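Local structure of trans-4-hydroxy-L-proline dehydratase (Clostridioides difficile 70-100-2010, 6VXC) at residues 178-183 and 450-455; 436-441 and 657-662; 469-474 and 641-646. The protein dehydrates trans-4-hydroxy-L-proline to (S)-1-pyrroline-5-carboxylate by glycyl radical chemistry, a step in anaerobic hydroxyproline breakdown. One frame throughout, in Å; residues are numbered along the deposited sequence.

Interaction 1. Residues 178-183 and 450-455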
loop_
_atom_site.group_PDB
_atom_site.type_symbol
_atom_site.label_atom_id
_atom_site.label_comp_id
_atom_site.label_asym_id
_atom_site.label_seq_id
_atom_site.Cartn_x
_atom_site.Cartn_y
_atom_site.Cartn_z
ATOM N N PRO A 178 -11.456 -2.425 -1.411
ATOM C CA PRO A 178 -10.733 -2.158 -0.154
ATOM C C PRO A 178 -9.396 -2.869 -0.045
ATOM O O PRO A 178 -8.381 -2.224 0.255
ATOM C CB PRO A 178 -11.735 -2.629 0.911
ATOM C CG PRO A 178 -13.075 -2.383 0.285
ATOM C CD PRO A 178 -12.887 -2.691 -1.180
ATOM N N GLY A 179 -9.379 -4.185 -0.244
ATOM C CA GLY A 179 -8.124 -4.912 -0.265
ATOM C C GLY A 179 -7.287 -4.599 0.949
ATOM O O GLY A 179 -7.748 -4.680 2.090
ATOM N N HIS A 180 -6.032 -4.248 0.702
ATOM C CA HIS A 180 -5.100 -3.848 1.746
ATOM C C HIS A 180 -4.953 -4.939 2.804
ATOM O O HIS A 180 -5.053 -4.672 3.999
ATOM C CB HIS A 180 -5.527 -2.529 2.398
ATOM C CG HIS A 180 -4.418 -1.857 3.139
ATOM N ND1 HIS A 180 -4.131 -2.134 4.458
ATOM C CD2 HIS A 180 -3.509 -0.938 2.742
ATOM C CE1 HIS A 180 -3.093 -1.413 4.841
ATOM N NE2 HIS A 180 -2.696 -0.678 3.819
ATOM N N THR A 181 -4.671 -6.169 2.368
ATOM C CA THR A 181 -4.637 -7.288 3.307
ATOM C C THR A 181 -3.478 -8.244 2.982
ATOM O O THR A 181 -2.843 -8.159 1.928
ATOM C CB THR A 181 -5.998 -8.014 3.334
ATOM O OG1 THR A 181 -6.072 -8.851 4.492
ATOM C CG2 THR A 181 -6.189 -8.867 2.105
ATOM N N VAL A 182 -3.199 -9.156 3.918
ATOM C CA VAL A 182 -1.983 -9.975 3.916
ATOM C C VAL A 182 -2.358 -11.414 4.239
ATOM O O VAL A 182 -3.191 -11.672 5.112
ATOM C CB VAL A 182 -0.938 -9.432 4.923
ATOM C CG1 VAL A 182 0.349 -10.311 4.978
ATOM C CG2 VAL A 182 -0.571 -7.987 4.567
ATOM N N CYS A 183 -1.718 -12.349 3.555
ATOM C CA CYS A 183 -1.999 -13.762 3.750
ATOM C C CYS A 183 -1.524 -14.222 5.126
ATOM O O CYS A 183 -0.477 -13.792 5.613
ATOM C CB CYS A 183 -1.303 -14.572 2.655
ATOM S SG CYS A 183 -1.866 -16.262 2.472
ATOM N N GLY A 450 2.445 -7.608 11.286
ATOM C CA GLY A 450 3.508 -6.875 10.642
ATOM C C GLY A 450 2.942 -5.658 9.955
ATOM O O GLY A 450 1.884 -5.154 10.338
ATOM N N THR A 451 3.681 -5.160 8.970
ATOM C CA THR A 451 3.247 -4.029 8.171
ATOM C C THR A 451 3.050 -4.489 6.738
ATOM O O THR A 451 3.742 -5.390 6.263
ATOM C CB THR A 451 4.263 -2.871 8.204
ATOM O OG1 THR A 451 5.540 -3.322 7.734
ATOM C CG2 THR A 451 4.402 -2.293 9.621
ATOM N N SER A 452 2.102 -3.862 6.056
ATOM C CA SER A 452 1.884 -4.099 4.643
ATOM C C SER A 452 1.727 -2.755 3.957
ATOM O O SER A 452 1.791 -1.699 4.592
ATOM C CB SER A 452 0.663 -4.998 4.400
ATOM O OG SER A 452 -0.539 -4.352 4.785
ATOM N N GLY A 453 1.499 -2.802 2.659
ATOM C CA GLY A 453 1.429 -1.573 1.887
ATOM C C GLY A 453 2.720 -0.795 2.065
ATOM O O GLY A 453 3.811 -1.310 1.823
ATOM N N CYS A 454 2.612 0.442 2.545
ATOM C CA CYS A 454 3.790 1.261 2.816
ATOM C C CYS A 454 4.340 1.041 4.226
ATOM O O CYS A 454 5.495 0.643 4.385
ATOM C CB CYS A 454 3.457 2.738 2.589
ATOM S SG CYS A 454 3.095 3.145 0.861
ATOM N N VAL A 455 3.531 1.297 5.255
ATOM C CA VAL A 455 3.973 1.182 6.639
ATOM C C VAL A 455 2.842 0.664 7.526
ATOM O O VAL A 455 2.929 0.753 8.751
ATOM C CB VAL A 455 4.475 2.536 7.184
ATOM C CG1 VAL A 455 5.702 3.050 6.397
ATOM C CG2 VAL A 455 3.304 3.567 7.215
#
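The irregular chain at 178-183 runs beside strand 450-452 and the turn after it, with the CA atoms of Val182 and Ser452 7.1 Å apart and those of His180 and Gly453 at 6.9 Å. Ser452 sits in the fork between the two side chains facing it. Its CB takes CG2 of Val182 at 3.2 Å, tighter than carbon atoms usually pack, and its OG also lies against that methyl at 3.6 Å. On its other flank OG meets the imidazole of His180 obliquely, 3.9 Å from CE1 and without a hydrogen bond. With CG1 anti to the backbone N (chi1 178°), Val182 CG2 lies beside that N, anti to the carbonyl carbon, and faces Ser452. The polar ends are tied elsewhere: Ser452 OG to the hydroxyl of Tyr465, and His180 NE2 to Glu456 OE2, while the ring of Tyr465 stands nearly at right angles to that of His180. As in related glycyl radical enzymes, Glu456 is probably the proton acceptor and Cys454, two residues beyond Ser452, the radical intermediate on the cysteine loop. The contact is all van der Waals, and the imidazole, with no polar bond across it, gives NE2 to the probable catalytic glutamate.

Interaction 2. Residues 436-441 and 657-662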
loop_
_atom_site.group_PDB
_atom_site.type_symbol
_atom_site.label_atom_id
_atom_site.label_comp_id
_atom_site.label_asym_id
_atom_site.label_seq_id
_atom_site.Cartn_x
_atom_site.Cartn_y
_atom_site.Cartn_z
ATOM N N LEU A 436 -0.601 -3.198 17.660
ATOM C CA LEU A 436 -1.669 -4.175 17.509
ATOM C C LEU A 436 -2.405 -4.396 18.818
ATOM O O LEU A 436 -3.638 -4.453 18.845
ATOM C CB LEU A 436 -1.090 -5.484 16.957
ATOM C CG LEU A 436 -0.643 -5.386 15.500
ATOM C CD1 LEU A 436 0.258 -6.556 15.095
ATOM C CD2 LEU A 436 -1.865 -5.330 14.589
ATOM N N MET A 437 -1.666 -4.543 19.915
ATOM C CA MET A 437 -2.315 -4.780 21.198
ATOM C C MET A 437 -3.093 -3.558 21.663
ATOM O O MET A 437 -4.173 -3.694 22.243
ATOM C CB MET A 437 -1.292 -5.210 22.251
ATOM C CG MET A 437 -0.681 -6.589 21.973
ATOM S SD MET A 437 0.405 -7.060 23.328
ATOM C CE MET A 437 -0.731 -7.589 24.540
ATOM N N GLU A 438 -2.577 -2.357 21.403
ATOM C CA GLU A 438 -3.349 -1.164 21.736
ATOM C C GLU A 438 -4.696 -1.150 21.014
ATOM O O GLU A 438 -5.692 -0.681 21.568
ATOM C CB GLU A 438 -2.540 0.086 21.402
ATOM C CG GLU A 438 -3.307 1.391 21.499
ATOM C CD GLU A 438 -3.661 1.803 22.921
ATOM O OE1 GLU A 438 -4.226 2.903 23.083
ATOM O OE2 GLU A 438 -3.336 1.071 23.874
ATOM N N ALA A 439 -4.746 -1.689 19.801
ATOM C CA ALA A 439 -5.967 -1.760 19.014
ATOM C C ALA A 439 -6.859 -2.955 19.371
ATOM O O ALA A 439 -7.926 -3.105 18.771
ATOM C CB ALA A 439 -5.607 -1.805 17.518
ATOM N N GLY A 440 -6.452 -3.808 20.312
ATOM C CA GLY A 440 -7.277 -4.909 20.778
ATOM C C GLY A 440 -6.851 -6.303 20.343
ATOM O O GLY A 440 -7.553 -7.262 20.660
ATOM N N LYS A 441 -5.755 -6.455 19.608
ATOM C CA LYS A 441 -5.269 -7.785 19.259
ATOM C C LYS A 441 -4.681 -8.476 20.488
ATOM O O LYS A 441 -4.001 -7.848 21.305
ATOM C CB LYS A 441 -4.202 -7.694 18.163
ATOM C CG LYS A 441 -4.682 -7.486 16.754
ATOM C CD LYS A 441 -5.203 -6.075 16.512
ATOM C CE LYS A 441 -5.574 -5.881 15.035
ATOM N NZ LYS A 441 -6.126 -4.525 14.769
ATOM N N GLU A 657 -13.591 -0.144 14.367
ATOM C CA GLU A 657 -13.434 1.264 14.713
ATOM C C GLU A 657 -12.391 1.914 13.811
ATOM O O GLU A 657 -11.567 1.242 13.181
ATOM C CB GLU A 657 -13.028 1.449 16.175
ATOM C CG GLU A 657 -11.583 1.113 16.433
ATOM C CD GLU A 657 -11.131 1.380 17.871
ATOM O OE1 GLU A 657 -11.960 1.822 18.703
ATOM O OE2 GLU A 657 -9.935 1.131 18.162
ATOM N N TYR A 658 -12.436 3.244 13.771
ATOM C CA TYR A 658 -11.462 4.031 13.037
ATOM C C TYR A 658 -10.201 4.218 13.862
ATOM O O TYR A 658 -10.243 4.290 15.098
ATOM C CB TYR A 658 -12.031 5.404 12.650
ATOM C CG TYR A 658 -12.760 5.332 11.353
ATOM C CD1 TYR A 658 -14.092 4.933 11.312
ATOM C CD2 TYR A 658 -12.113 5.601 10.158
ATOM C CE1 TYR A 658 -14.755 4.837 10.134
ATOM C CE2 TYR A 658 -12.780 5.502 8.952
ATOM C CZ TYR A 658 -14.104 5.117 8.956
ATOM O OH TYR A 658 -14.773 5.005 7.774
ATOM N N ARG A 659 -9.072 4.250 13.164
ATOM C CA ARG A 659 -7.780 4.549 13.756
ATOM C C ARG A 659 -6.986 5.404 12.769
ATOM O O ARG A 659 -7.440 5.705 11.667
ATOM C CB ARG A 659 -7.033 3.263 14.141
ATOM C CG ARG A 659 -7.821 2.344 15.116
ATOM C CD ARG A 659 -6.976 1.185 15.654
ATOM N NE ARG A 659 -5.926 1.688 16.534
ATOM C CZ ARG A 659 -6.131 2.127 17.772
ATOM N NH1 ARG A 659 -5.106 2.573 18.497
ATOM N NH2 ARG A 659 -7.352 2.096 18.296
ATOM N N VAL A 660 -5.765 5.751 13.146
ATOM C CA VAL A 660 -5.016 6.796 12.472
ATOM C C VAL A 660 -3.669 6.235 12.028
ATOM O O VAL A 660 -3.086 5.399 12.723
ATOM C CB VAL A 660 -4.903 7.986 13.453
ATOM C CG1 VAL A 660 -3.525 8.478 13.634
ATOM C CG2 VAL A 660 -5.954 9.087 13.116
ATOM N N ASP A 661 -3.211 6.642 10.837
ATOM C CA ASP A 661 -1.841 6.403 10.385
ATOM C C ASP A 661 -1.358 7.624 9.594
ATOM O O ASP A 661 -2.133 8.537 9.294
ATOM C CB ASP A 661 -1.714 5.082 9.575
ATOM C CG ASP A 661 -2.618 5.022 8.348
ATOM O OD1 ASP A 661 -3.059 6.089 7.894
ATOM O OD2 ASP A 661 -2.877 3.895 7.814
ATOM N N MET A 662 -0.060 7.642 9.265
ATOM C CA MET A 662 0.590 8.825 8.697
ATOM C C MET A 662 1.512 8.399 7.557
ATOM O O MET A 662 2.664 8.017 7.803
ATOM C CB MET A 662 1.367 9.566 9.776
ATOM C CG MET A 662 0.582 9.684 11.074
ATOM S SD MET A 662 -0.553 11.070 11.004
ATOM C CE MET A 662 0.643 12.386 11.165
HETATM O O HOH W 1 -5.480 4.030 20.915
HETATM O O HOH W 2 -9.417 -1.249 17.252
#
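The methyl of Ala439 lies over one face of the Arg659 guanidinium, displaced toward its rim, with CB 3.6 Å from NE. Beside it Glu438 brings its CG to 3.7 Å from NH1, approaching obliquely; the two long side chains cross at about a right angle, and carboxylate and guanidinium planes stand 75° apart. The Glu438 carboxylate reaches Arg659 through a water rather than directly. That water, in the guanidinium plane, accepts from Arg659 NH1 at 2.8 Å and donates to Glu438 OE1 at 2.7 Å. A bend at chi3 (68°) folds the arginine so that its NH2 turns back to Glu657, two residues earlier on the same side of the strand. The resulting salt bridge, NH2 to Glu657 OE2 at 2.8 Å, is nearly in the guanidinium plane but meets the carboxylate on its anti side, 34° out of plane. A second water donates to Glu657 OE2 at 2.6 Å and to Ala439 O at 2.8 Å, so the acid's one oxygen serves both the arginine and the helix end. With its rotation fixed from two edges, the cationic group sits by the C-terminal end of helix 429-438, where the helix dipole would probably favour it. Nearby, Lys441 pairs with Glu463 on strand 463-472. Gly440, at positive phi, ends the helix: Lys441 N bonds back to Leu436 O and Gly440 N to Met437 O. The arrangement is a Schellman motif set against strand 657-661, which runs parallel to strand 565-573, consistent with the ten-stranded alpha/beta barrel of glycyl radical enzymes.

Interaction 3. Residues 469-474 and 641-646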
loop_
_atom_site.group_PDB
_atom_site.type_symbol
_atom_site.label_atom_id
_atom_site.label_comp_id
_atom_site.label_asym_id
_atom_site.label_seq_id
_atom_site.Cartn_x
_atom_site.Cartn_y
_atom_site.Cartn_z
ATOM N N GLY A 469 -8.490 6.889 2.537
ATOM C CA GLY A 469 -8.011 8.028 1.781
ATOM C C GLY A 469 -7.144 8.938 2.635
ATOM O O GLY A 469 -7.195 8.919 3.859
ATOM N N TYR A 470 -6.349 9.774 1.954
ATOM C CA TYR A 470 -5.465 10.751 2.599
ATOM C C TYR A 470 -6.248 12.005 3.002
ATOM O O TYR A 470 -7.228 12.376 2.360
ATOM C CB TYR A 470 -4.318 11.147 1.656
ATOM C CG TYR A 470 -3.525 9.959 1.182
ATOM C CD1 TYR A 470 -2.538 9.395 1.978
ATOM C CD2 TYR A 470 -3.804 9.372 -0.036
ATOM C CE1 TYR A 470 -1.830 8.269 1.547
ATOM C CE2 TYR A 470 -3.116 8.251 -0.475
ATOM C CZ TYR A 470 -2.124 7.703 0.317
ATOM O OH TYR A 470 -1.442 6.591 -0.120
ATOM N N MET A 471 -5.796 12.653 4.076
ATOM C CA MET A 471 -6.416 13.860 4.610
ATOM C C MET A 471 -5.391 14.986 4.562
ATOM O O MET A 471 -4.301 14.857 5.128
ATOM C CB MET A 471 -6.903 13.633 6.045
ATOM C CG MET A 471 -7.681 14.805 6.659
ATOM S SD MET A 471 -9.204 15.197 5.803
ATOM C CE MET A 471 -10.079 13.634 5.867
ATOM N N ASN A 472 -5.760 16.099 3.930
ATOM C CA ASN A 472 -4.851 17.212 3.649
ATOM C C ASN A 472 -4.828 18.130 4.876
ATOM O O ASN A 472 -5.509 19.149 4.943
ATOM C CB ASN A 472 -5.314 17.942 2.379
ATOM C CG ASN A 472 -4.276 18.931 1.828
ATOM O OD1 ASN A 472 -3.341 19.340 2.531
ATOM N ND2 ASN A 472 -4.469 19.350 0.570
ATOM N N ILE A 473 -4.047 17.740 5.893
ATOM C CA ILE A 473 -4.049 18.501 7.146
ATOM C C ILE A 473 -3.591 19.936 6.929
ATOM O O ILE A 473 -4.203 20.851 7.495
ATOM C CB ILE A 473 -3.243 17.762 8.221
ATOM C CG1 ILE A 473 -3.805 16.357 8.396
ATOM C CG2 ILE A 473 -3.298 18.513 9.529
ATOM C CD1 ILE A 473 -2.971 15.505 9.295
ATOM N N PRO A 474 -2.535 20.210 6.162
ATOM C CA PRO A 474 -2.145 21.612 5.927
ATOM C C PRO A 474 -3.252 22.449 5.292
ATOM O O PRO A 474 -3.415 23.619 5.644
ATOM C CB PRO A 474 -0.922 21.478 5.003
ATOM C CG PRO A 474 -0.352 20.101 5.318
ATOM C CD PRO A 474 -1.579 19.254 5.569
ATOM N N ASN A 641 -2.111 14.813 18.362
ATOM C CA ASN A 641 -3.140 14.400 19.313
ATOM C C ASN A 641 -4.530 14.820 18.856
ATOM O O ASN A 641 -5.492 14.065 19.018
ATOM C CB ASN A 641 -2.837 14.979 20.694
ATOM C CG ASN A 641 -1.612 14.351 21.313
ATOM O OD1 ASN A 641 -1.244 13.239 20.957
ATOM N ND2 ASN A 641 -0.963 15.060 22.230
ATOM N N ALA A 642 -4.656 16.018 18.287
ATOM C CA ALA A 642 -5.958 16.453 17.800
ATOM C C ALA A 642 -6.450 15.536 16.697
ATOM O O ALA A 642 -7.630 15.163 16.669
ATOM C CB ALA A 642 -5.889 17.896 17.299
ATOM N N TYR A 643 -5.552 15.164 15.778
ATOM C CA TYR A 643 -5.903 14.252 14.692
ATOM C C TYR A 643 -6.273 12.876 15.224
ATOM O O TYR A 643 -7.324 12.320 14.880
ATOM C CB TYR A 643 -4.732 14.162 13.708
ATOM C CG TYR A 643 -5.008 13.344 12.477
ATOM C CD1 TYR A 643 -6.001 13.716 11.582
ATOM C CD2 TYR A 643 -4.244 12.222 12.174
ATOM C CE1 TYR A 643 -6.242 12.989 10.430
ATOM C CE2 TYR A 643 -4.485 11.481 11.024
ATOM C CZ TYR A 643 -5.485 11.869 10.155
ATOM O OH TYR A 643 -5.747 11.159 9.002
ATOM N N TYR A 644 -5.421 12.322 16.081
ATOM C CA TYR A 644 -5.719 11.054 16.734
ATOM C C TYR A 644 -7.068 11.106 17.443
ATOM O O TYR A 644 -7.892 10.200 17.298
ATOM C CB TYR A 644 -4.614 10.725 17.733
ATOM C CG TYR A 644 -4.938 9.622 18.704
ATOM C CD1 TYR A 644 -4.744 8.295 18.354
ATOM C CD2 TYR A 644 -5.426 9.905 19.976
ATOM C CE1 TYR A 644 -5.040 7.277 19.226
ATOM C CE2 TYR A 644 -5.734 8.880 20.868
ATOM C CZ TYR A 644 -5.530 7.563 20.476
ATOM O OH TYR A 644 -5.818 6.524 21.311
ATOM N N ASN A 645 -7.312 12.175 18.210
ATOM C CA ASN A 645 -8.535 12.272 19.002
ATOM C C ASN A 645 -9.770 12.437 18.132
ATOM O O ASN A 645 -10.832 11.900 18.464
ATOM C CB ASN A 645 -8.444 13.448 19.979
ATOM C CG ASN A 645 -7.574 13.151 21.196
ATOM O OD1 ASN A 645 -7.509 12.028 21.670
ATOM N ND2 ASN A 645 -6.911 14.175 21.704
ATOM N N GLU A 646 -9.651 13.147 17.016
ATOM C CA GLU A 646 -10.807 13.392 16.163
ATOM C C GLU A 646 -11.254 12.136 15.425
ATOM O O GLU A 646 -12.457 11.959 15.181
ATOM C CB GLU A 646 -10.477 14.502 15.175
ATOM C CG GLU A 646 -11.644 14.962 14.347
ATOM C CD GLU A 646 -12.760 15.487 15.205
ATOM O OE1 GLU A 646 -12.492 16.351 16.075
ATOM O OE2 GLU A 646 -13.899 15.029 15.004
#
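The hydroxyl O of Tyr643 is held by a hydrogen bond with the backbone O of Ile570 on strand 565-573, and CB of Met471 packs against it at 4.0 Å. That tether fixes the far end of the ring, and Ile473 settles on one face: its CD1 stands 4.2 Å from the ring centroid, only 10° off the normal, a CH-pi contact almost over the centre. Its extended chi2 (172°) carries CD1 out to the ring, and the two side chains cross at about a right angle. Met471 and Ile473 straddle the junction where strand 463-472 gives way to helix 473-481, with Asn472 as the N-cap, its OD1 bonded to Lys475 N. Helix 630-647, from which the tyrosine projects, packs on strands 463-472, 565-573 and 657-661, consistent with the alpha/beta barrel of glycyl radical enzymes. Met471 starts toward the ring, but bends at chi2 and chi3 lead its sulfur end away; CG stays 4.4 Å from Tyr643 CE1 and approaches it obliquely. Met471 also packs on Met520, Ile521 and Lys524 of helix 506-538, while Glu646, a turn on from Tyr643, forms a salt bridge with Arg650 and a hydrogen bond with His518 through OE2.

Interactions 2 and 3 bear on the same parallel sheet: interaction 2 sets a helix end against its strand 657-661, and interaction 3 lays helix 630-647, which precedes that strand, on strand 463-472 and its junction. They meet where Val660 CG2 packs 3.5 Å from Tyr643 CE2. Interaction 1 touches neither; its centre lies about 6 Å from that of the chain, those of the others about 17 and 19 Å. Distance is not exposure: interactions 1 and 3 are buried and join their segments without water or charge, whereas interaction 2, partly open to solvent, is crossed by two waters and has a salt bridge within strand 657-661. Only interaction 1 contains a probable catalytic residue.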